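Local coordinates for FBP protein (Leishmania major, PDB 5OEZ) that probably hydrolyses fructose 1,6-bisphosphate to fructose 6-phosphate and phosphate with the help of magnesium, a step of gluconeogenesis, working as a homotetramer, at residues F190-D193 against E198-L201; D234-K237 against R243-A246; Q274-L279 against I311-Q316. All coordinates share one frame; numbering follows the deposited sequence.

Interaction 1 (F190-D193 against E198-L201); sequences FTLD and EFIL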
loop_
_atom_site.group_PDB
_atom_site.type_symbol
_atom_site.label_atom_id
_atom_site.label_comp_id
_atom_site.label_asym_id
_atom_site.label_seq_id
_atom_site.Cartn_x
_atom_site.Cartn_y
_atom_site.Cartn_z
ATOM N N PHE C 190 -17.237 -0.063 9.545
ATOM C CA PHE C 190 -15.941 -0.674 9.400
ATOM C C PHE C 190 -15.070 0.207 8.528
ATOM O O PHE C 190 -15.572 0.935 7.681
ATOM C CB PHE C 190 -16.075 -2.068 8.778
ATOM C CG PHE C 190 -16.924 -3.006 9.588
ATOM C CD1 PHE C 190 -18.310 -2.907 9.555
ATOM C CD2 PHE C 190 -16.350 -3.979 10.377
ATOM C CE1 PHE C 190 -19.104 -3.753 10.311
ATOM C CE2 PHE C 190 -17.135 -4.835 11.133
ATOM C CZ PHE C 190 -18.522 -4.723 11.093
ATOM N N THR C 191 -13.758 0.105 8.726
ATOM C CA THR C 191 -12.788 0.838 7.946
ATOM C C THR C 191 -11.779 -0.130 7.364
ATOM O O THR C 191 -11.294 -1.032 8.047
ATOM C CB THR C 191 -12.116 1.916 8.814
ATOM O OG1 THR C 191 -13.133 2.783 9.330
ATOM C CG2 THR C 191 -11.121 2.752 8.012
ATOM N N LEU C 192 -11.435 0.085 6.102
ATOM C CA LEU C 192 -10.484 -0.762 5.403
ATOM C C LEU C 192 -9.074 -0.473 5.912
ATOM O O LEU C 192 -8.625 0.662 5.872
ATOM C CB LEU C 192 -10.544 -0.518 3.893
ATOM C CG LEU C 192 -9.573 -1.283 2.981
ATOM C CD1 LEU C 192 -9.739 -2.783 3.136
ATOM C CD2 LEU C 192 -9.795 -0.880 1.531
ATOM N N ASP C 193 -8.399 -1.506 6.406
ATOM C CA ASP C 193 -6.982 -1.425 6.753
ATOM C C ASP C 193 -6.209 -1.819 5.493
ATOM O O ASP C 193 -6.160 -2.998 5.143
ATOM C CB ASP C 193 -6.643 -2.356 7.908
ATOM C CG ASP C 193 -5.175 -2.238 8.353
ATOM O OD1 ASP C 193 -4.301 -1.899 7.519
ATOM O OD2 ASP C 193 -4.894 -2.513 9.539
ATOM N N GLU C 198 -8.363 -5.883 4.903
ATOM C CA GLU C 198 -9.526 -6.346 5.654
ATOM C C GLU C 198 -10.244 -5.115 6.183
ATOM O O GLU C 198 -9.621 -4.112 6.520
ATOM C CB GLU C 198 -9.119 -7.240 6.829
ATOM C CG GLU C 198 -8.425 -8.553 6.454
ATOM C CD GLU C 198 -9.361 -9.662 5.975
ATOM O OE1 GLU C 198 -10.592 -9.554 6.160
ATOM O OE2 GLU C 198 -8.843 -10.666 5.427
ATOM N N PHE C 199 -11.557 -5.231 6.281
ATOM C CA PHE C 199 -12.380 -4.255 6.956
ATOM C C PHE C 199 -12.365 -4.550 8.444
ATOM O O PHE C 199 -12.598 -5.679 8.846
ATOM C CB PHE C 199 -13.797 -4.299 6.378
ATOM C CG PHE C 199 -13.885 -3.662 5.031
ATOM C CD1 PHE C 199 -14.012 -2.281 4.925
ATOM C CD2 PHE C 199 -13.777 -4.416 3.884
ATOM C CE1 PHE C 199 -14.063 -1.664 3.694
ATOM C CE2 PHE C 199 -13.805 -3.806 2.646
ATOM C CZ PHE C 199 -13.949 -2.434 2.551
ATOM N N ILE C 200 -12.069 -3.523 9.233
ATOM C CA ILE C 200 -11.875 -3.605 10.668
ATOM C C ILE C 200 -13.017 -2.821 11.289
ATOM O O ILE C 200 -13.420 -1.792 10.755
ATOM C CB ILE C 200 -10.520 -2.948 11.056
ATOM C CG1 ILE C 200 -9.346 -3.685 10.395
ATOM C CG2 ILE C 200 -10.318 -2.891 12.563
ATOM C CD1 ILE C 200 -9.300 -5.189 10.642
ATOM N N LEU C 201 -13.521 -3.298 12.424
ATOM C CA LEU C 201 -14.595 -2.620 13.126
ATOM C C LEU C 201 -14.064 -1.353 13.792
ATOM O O LEU C 201 -13.107 -1.413 14.568
ATOM C CB LEU C 201 -15.210 -3.554 14.178
ATOM C CG LEU C 201 -16.318 -2.997 15.073
ATOM C CD1 LEU C 201 -17.530 -2.583 14.265
ATOM C CD2 LEU C 201 -16.709 -4.028 16.110
#

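Interaction 2 (D234-K237 against R243-A246); sequences DYLK and RYSA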
loop_
_atom_site.group_PDB
_atom_site.type_symbol
_atom_site.label_atom_id
_atom_site.label_comp_id
_atom_site.label_asym_id
_atom_site.label_seq_id
_atom_site.Cartn_x
_atom_site.Cartn_y
_atom_site.Cartn_z
ATOM N N ASP C 234 -36.496 28.295 4.147
ATOM C CA ASP C 234 -36.451 29.689 4.603
ATOM C C ASP C 234 -36.424 29.782 6.139
ATOM O O ASP C 234 -35.714 30.613 6.704
ATOM C CB ASP C 234 -37.619 30.501 4.028
ATOM C CG ASP C 234 -37.507 30.731 2.508
ATOM O OD1 ASP C 234 -36.520 30.301 1.866
ATOM O OD2 ASP C 234 -38.443 31.343 1.936
ATOM N N TYR C 235 -37.175 28.906 6.798
ATOM C CA TYR C 235 -37.218 28.872 8.250
ATOM C C TYR C 235 -35.848 28.490 8.843
ATOM O O TYR C 235 -35.377 29.165 9.739
ATOM C CB TYR C 235 -38.292 27.895 8.734
ATOM C CG TYR C 235 -38.340 27.765 10.240
ATOM C CD1 TYR C 235 -39.042 28.688 11.017
ATOM C CD2 TYR C 235 -37.670 26.713 10.899
ATOM C CE1 TYR C 235 -39.090 28.563 12.409
ATOM C CE2 TYR C 235 -37.695 26.594 12.291
ATOM C CZ TYR C 235 -38.400 27.518 13.036
ATOM O OH TYR C 235 -38.429 27.418 14.401
ATOM N N LEU C 236 -35.233 27.420 8.336
ATOM C CA LEU C 236 -33.880 27.033 8.754
ATOM C C LEU C 236 -32.884 28.204 8.695
ATOM O O LEU C 236 -32.096 28.387 9.613
ATOM C CB LEU C 236 -33.333 25.883 7.912
ATOM C CG LEU C 236 -34.063 24.548 7.901
ATOM C CD1 LEU C 236 -33.196 23.517 7.196
ATOM C CD2 LEU C 236 -34.444 24.052 9.294
ATOM N N LYS C 237 -32.978 29.022 7.661
ATOM C CA LYS C 237 -32.105 30.187 7.520
ATOM C C LYS C 237 -32.471 31.421 8.330
ATOM O O LYS C 237 -31.593 32.224 8.648
ATOM C CB LYS C 237 -32.117 30.638 6.084
ATOM C CG LYS C 237 -31.673 29.595 5.096
ATOM C CD LYS C 237 -31.681 30.274 3.754
ATOM C CE LYS C 237 -31.386 29.298 2.656
ATOM N NZ LYS C 237 -31.101 30.090 1.446
ATOM N N ARG C 243 -29.537 28.455 14.817
ATOM C CA ARG C 243 -28.690 28.639 13.633
ATOM C C ARG C 243 -28.356 27.292 13.008
ATOM O O ARG C 243 -27.998 26.365 13.720
ATOM C CB ARG C 243 -27.402 29.388 13.988
ATOM C CG ARG C 243 -27.625 30.806 14.513
ATOM C CD ARG C 243 -27.801 31.846 13.408
ATOM N NE ARG C 243 -28.961 31.586 12.553
ATOM C CZ ARG C 243 -30.241 31.811 12.873
ATOM N NH1 ARG C 243 -30.580 32.315 14.059
ATOM N NH2 ARG C 243 -31.200 31.514 11.989
ATOM N N TYR C 244 -28.464 27.209 11.678
ATOM C CA TYR C 244 -28.221 25.984 10.907
ATOM C C TYR C 244 -27.022 26.147 9.969
ATOM O O TYR C 244 -26.820 27.219 9.425
ATOM C CB TYR C 244 -29.460 25.633 10.073
ATOM C CG TYR C 244 -30.507 24.850 10.830
ATOM C CD1 TYR C 244 -31.413 25.479 11.689
ATOM C CD2 TYR C 244 -30.600 23.478 10.679
ATOM C CE1 TYR C 244 -32.369 24.747 12.387
ATOM C CE2 TYR C 244 -31.563 22.742 11.356
ATOM C CZ TYR C 244 -32.436 23.372 12.214
ATOM O OH TYR C 244 -33.376 22.605 12.868
ATOM N N SER C 245 -26.245 25.076 9.794
ATOM C CA SER C 245 -25.178 25.006 8.797
ATOM C C SER C 245 -25.649 24.201 7.617
ATOM O O SER C 245 -26.298 23.174 7.797
ATOM C CB SER C 245 -23.943 24.280 9.338
ATOM O OG SER C 245 -23.346 25.000 10.371
ATOM N N ALA C 246 -25.237 24.627 6.423
ATOM C CA ALA C 246 -25.490 23.907 5.176
ATOM C C ALA C 246 -24.225 23.155 4.709
ATOM O O ALA C 246 -23.114 23.692 4.779
ATOM C CB ALA C 246 -25.963 24.872 4.117
HETATM O O HOH W 1 -29.348 29.259 10.043
#

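Interaction 3 (Q274-L279 against I311-Q316); sequences QVEGKL and ITRLHQ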
loop_
_atom_site.group_PDB
_atom_site.type_symbol
_atom_site.label_atom_id
_atom_site.label_comp_id
_atom_site.label_asym_id
_atom_site.label_seq_id
_atom_site.Cartn_x
_atom_site.Cartn_y
_atom_site.Cartn_z
ATOM N N GLN C 274 -38.841 16.550 -11.891
ATOM C CA GLN C 274 -38.847 15.093 -11.617
ATOM C C GLN C 274 -40.249 14.765 -11.124
ATOM O O GLN C 274 -40.680 15.264 -10.098
ATOM C CB GLN C 274 -37.785 14.589 -10.583
ATOM C CG GLN C 274 -36.538 15.471 -10.240
ATOM C CD GLN C 274 -35.213 14.804 -10.587
ATOM O OE1 GLN C 274 -35.144 13.871 -11.399
ATOM N NE2 GLN C 274 -34.148 15.281 -9.957
ATOM N N VAL C 275 -40.990 13.928 -11.829
ATOM C CA VAL C 275 -42.394 13.790 -11.502
ATOM C C VAL C 275 -42.607 12.764 -10.426
ATOM O O VAL C 275 -43.698 12.701 -9.907
ATOM C CB VAL C 275 -43.194 13.381 -12.765
ATOM C CG1 VAL C 275 -42.805 11.983 -13.259
ATOM C CG2 VAL C 275 -44.717 13.495 -12.608
ATOM N N GLU C 276 -41.597 11.921 -10.186
ATOM C CA GLU C 276 -41.616 10.924 -9.130
ATOM C C GLU C 276 -40.483 10.997 -8.072
ATOM O O GLU C 276 -40.384 10.121 -7.222
ATOM C CB GLU C 276 -41.545 9.592 -9.836
ATOM C CG GLU C 276 -42.458 8.490 -9.337
ATOM C CD GLU C 276 -42.070 7.101 -9.853
ATOM O OE1 GLU C 276 -41.141 6.957 -10.680
ATOM O OE2 GLU C 276 -42.706 6.121 -9.430
ATOM N N GLY C 277 -39.639 12.022 -8.137
ATOM C CA GLY C 277 -38.479 12.167 -7.254
ATOM C C GLY C 277 -37.222 11.720 -7.971
ATOM O O GLY C 277 -37.292 11.384 -9.143
ATOM N N LYS C 278 -36.073 11.765 -7.294
ATOM C CA LYS C 278 -34.771 11.535 -7.928
ATOM C C LYS C 278 -34.224 10.145 -7.661
ATOM O O LYS C 278 -33.782 9.505 -8.590
ATOM C CB LYS C 278 -33.768 12.588 -7.454
ATOM C CG LYS C 278 -32.374 12.551 -8.049
ATOM C CD LYS C 278 -31.731 13.869 -7.654
ATOM C CE LYS C 278 -30.345 14.021 -8.261
ATOM N NZ LYS C 278 -30.303 13.868 -9.748
ATOM N N LEU C 279 -34.329 9.658 -6.426
ATOM C CA LEU C 279 -33.702 8.432 -6.050
ATOM C C LEU C 279 -34.563 7.235 -6.374
ATOM O O LEU C 279 -35.787 7.256 -6.211
ATOM C CB LEU C 279 -33.369 8.421 -4.562
ATOM C CG LEU C 279 -32.404 9.460 -4.010
ATOM C CD1 LEU C 279 -31.923 9.026 -2.637
ATOM C CD2 LEU C 279 -31.229 9.734 -4.930
ATOM N N ILE C 311 -43.345 -1.986 -3.900
ATOM C CA ILE C 311 -42.584 -2.031 -5.131
ATOM C C ILE C 311 -43.521 -2.476 -6.253
ATOM O O ILE C 311 -43.964 -3.625 -6.295
ATOM C CB ILE C 311 -41.337 -2.946 -5.008
ATOM C CG1 ILE C 311 -40.309 -2.312 -4.068
ATOM C CG2 ILE C 311 -40.702 -3.189 -6.375
ATOM C CD1 ILE C 311 -40.122 -3.047 -2.761
ATOM N N THR C 312 -43.843 -1.539 -7.135
ATOM C CA THR C 312 -44.628 -1.799 -8.343
ATOM C C THR C 312 -43.697 -1.982 -9.551
ATOM O O THR C 312 -44.072 -2.631 -10.518
ATOM C CB THR C 312 -45.610 -0.622 -8.613
ATOM O OG1 THR C 312 -44.882 0.535 -9.038
ATOM C CG2 THR C 312 -46.400 -0.238 -7.349
ATOM N N ARG C 313 -42.492 -1.403 -9.488
ATOM C CA ARG C 313 -41.604 -1.240 -10.639
ATOM C C ARG C 313 -40.139 -1.358 -10.229
ATOM O O ARG C 313 -39.750 -0.823 -9.225
ATOM C CB ARG C 313 -41.864 0.116 -11.276
ATOM C CG ARG C 313 -42.870 0.076 -12.391
ATOM C CD ARG C 313 -43.099 1.505 -12.786
ATOM N NE ARG C 313 -43.616 2.247 -11.653
ATOM C CZ ARG C 313 -43.311 3.498 -11.324
ATOM N NH1 ARG C 313 -42.468 4.253 -12.041
ATOM N NH2 ARG C 313 -43.868 4.003 -10.241
ATOM N N LEU C 314 -39.337 -2.075 -11.002
ATOM C CA LEU C 314 -37.929 -2.245 -10.697
ATOM C C LEU C 314 -37.176 -0.907 -10.576
ATOM O O LEU C 314 -36.335 -0.747 -9.679
ATOM C CB LEU C 314 -37.328 -3.167 -11.747
ATOM C CG LEU C 314 -35.853 -3.476 -11.823
ATOM C CD1 LEU C 314 -35.443 -4.241 -10.573
ATOM C CD2 LEU C 314 -35.499 -4.236 -13.105
ATOM N N HIS C 315 -37.547 0.065 -11.409
ATOM C CA HIS C 315 -36.870 1.363 -11.496
ATOM C C HIS C 315 -37.701 2.517 -10.956
ATOM O O HIS C 315 -37.484 3.665 -11.318
ATOM C CB HIS C 315 -36.483 1.595 -12.942
ATOM C CG HIS C 315 -35.352 0.730 -13.375
ATOM N ND1 HIS C 315 -34.136 0.688 -12.723
ATOM C CD2 HIS C 315 -35.267 -0.153 -14.390
ATOM C CE1 HIS C 315 -33.348 -0.181 -13.331
ATOM N NE2 HIS C 315 -34.011 -0.702 -14.348
ATOM N N GLN C 316 -38.602 2.226 -10.028
ATOM C CA GLN C 316 -39.468 3.257 -9.463
ATOM C C GLN C 316 -38.659 4.188 -8.546
ATOM O O GLN C 316 -37.600 3.825 -8.029
ATOM C CB GLN C 316 -40.701 2.627 -8.794
ATOM C CG GLN C 316 -40.791 2.642 -7.285
ATOM C CD GLN C 316 -41.976 1.816 -6.784
ATOM O OE1 GLN C 316 -42.217 0.701 -7.256
ATOM N NE2 GLN C 316 -42.726 2.359 -5.840
#

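Interaction 1 (F190-D193 against E198-L201)
F190 lies against L201, its non-hydrogen-bonded partner, and against F199, diagonal to it on the same face, with the carbonyl O of I200 between. CB sits 4.0 Å from CB of F199 and close to the carbonyl O of I200. CG is anti to the carbonyl carbon (chi1 -59°), which swings the ring toward the L201 end of the partner strand. There CD2 approaches CA of L201 at 3.5 Å, CE2 meets the CB of the same residue, and CZ ends against its CD1. That methyl rides over one face of the ring, displaced toward the rim, in a CH-pi contact.

A second such contact runs the other way across the strands: CD1 of L192 stands 4.2 Å from the centroid of the F199 ring, almost squarely above its centre. F190, L192, F199 and L201 thus share one face of the sheet, where Y15 meets F190 edge-to-face and helix 27-47 covers F199. On the other face are T191, D193, E198 and I200. D193 OD1 takes the N-H of N195 in the turn, while OD2 forms a salt bridge with K44 of the third subunit; E198 OE2 pairs with K40 of the same subunit.

Three backbone bonds fasten the strands. T191 and I200 form a reciprocal pair, T191 N to I200 O at 2.8 Å and I200 N to T191 O at 2.9 Å, and D193 N reaches E198 O at 2.9 Å.

This is the antiparallel beta hairpin of strands 187-193 and 198-203, at one edge of the eight-stranded sheet of the FBPase N-terminal domain, with F190 not far from the AMP-site residue I16.

Interaction 2 (D234-K237 against R243-A246)
L236 places its CD2 methyl over one face of the Y244 ring, 3.7 Å from the centroid and 15° off the ring normal, a CH-pi contact. It joins the helix of a beta-alpha-beta unit, strand 214-216, helix 227-238 and strand 245-246, to the residues leading into the unit's second strand. The methyl lies slightly toward the hydroxyl-bearing end of the ring, with CZ its nearest ring atom at 3.6 Å. L236 CB comes near CG at the other end of the ring, so the leucine side chain runs across the face rather than touching it at one point. For Y244, CG anti to the carbonyl carbon (chi1 -84°) brings the ring over to the helix.

Beside this apolar patch a water joins the two backbones. It lies 2.9 Å from L236 O, one of several acceptors that compete for its protons, and accepts from Y244 N at 2.8 Å, bridging the last turn of the helix and the chain entering the strand. R243 NE adds a weak third bond. The arginine points its CB away from the helix, but bends at chi2 and chi3 bring the guanidinium back beside the water, where NH2 also bonds to N239 O.

Further out, Y215 of strand 214-216 and L330 of helix 325-338 both touch L236 and Y244, so the neighbouring strand and a second helix both pack on the pair. K237 turns its CB away from the strand side, and its NZ forms salt bridges with E219 of its own chain and with E219 of the second subunit, placing this corner of the C-terminal domain at a subunit boundary. The phenol of Y244 is held at its far end by a hydrogen bond between OH and E327 OE1.

Interaction 3 (Q274-L279 against I311-Q316)
Neither segment is regular helix or strand: R313-Q316 makes a type I beta turn, while 274-279 is a loop in which G277 has a positive phi (100°) that suits glycine. The nearest CA atoms, those of E276 and Q316, are 8.0 Å apart, leaving the bridging to side chains.

E276 and R313 approach from opposite directions and form a salt bridge with carboxylate and guanidinium planes 19° apart. R313 NH2 meets the syn side of E276 OE2 at 2.5 Å, tilted 27° out of the carboxylate plane, a short distance to be read cautiously at this resolution. The carboxylate meets the guanidinium at its edge, near its plane; NH1 adds two weak bonds, to OE1 at 3.3 Å and to OE2 at 3.2 Å.

The bridge links the loops preceding strands 279-280 and 317-323, which pair antiparallel in the C-terminal domain's sheet. K278, on the first loop, is a fructose 6-phosphate-binding residue.

Q316 CB lies 3.7 Å above the guanidinium plane of R313, over its centre. The amide O of Q316 turns back into its own loop: OE1 accepts from T312 N at 2.8 Å, from R313 N at 3.1 Å and from T312 OG1, with T312 N in the carbonyl plane and OG1 well above it.

Interactions 1 and 2 are largely buried, whereas interaction 3 is more open, its salt bridge lying toward the surface. Interaction 1 belongs to the N-terminal domain and is the only one made by two paired strands, combining main-chain bonds with aromatic packing. The other two belong to the C-terminal domain, with centres about 29 Å apart: 234-237/243-246 sets helix against strand entrance through a methyl-ring contact and a water, while 274-279/311-316 joins two loops through charge. Interactions 1 and 3 lie on opposite sides of the chain's centre. Other subunits reach interactions 1 and 2, but no other chain of the tetramer touches interaction 3.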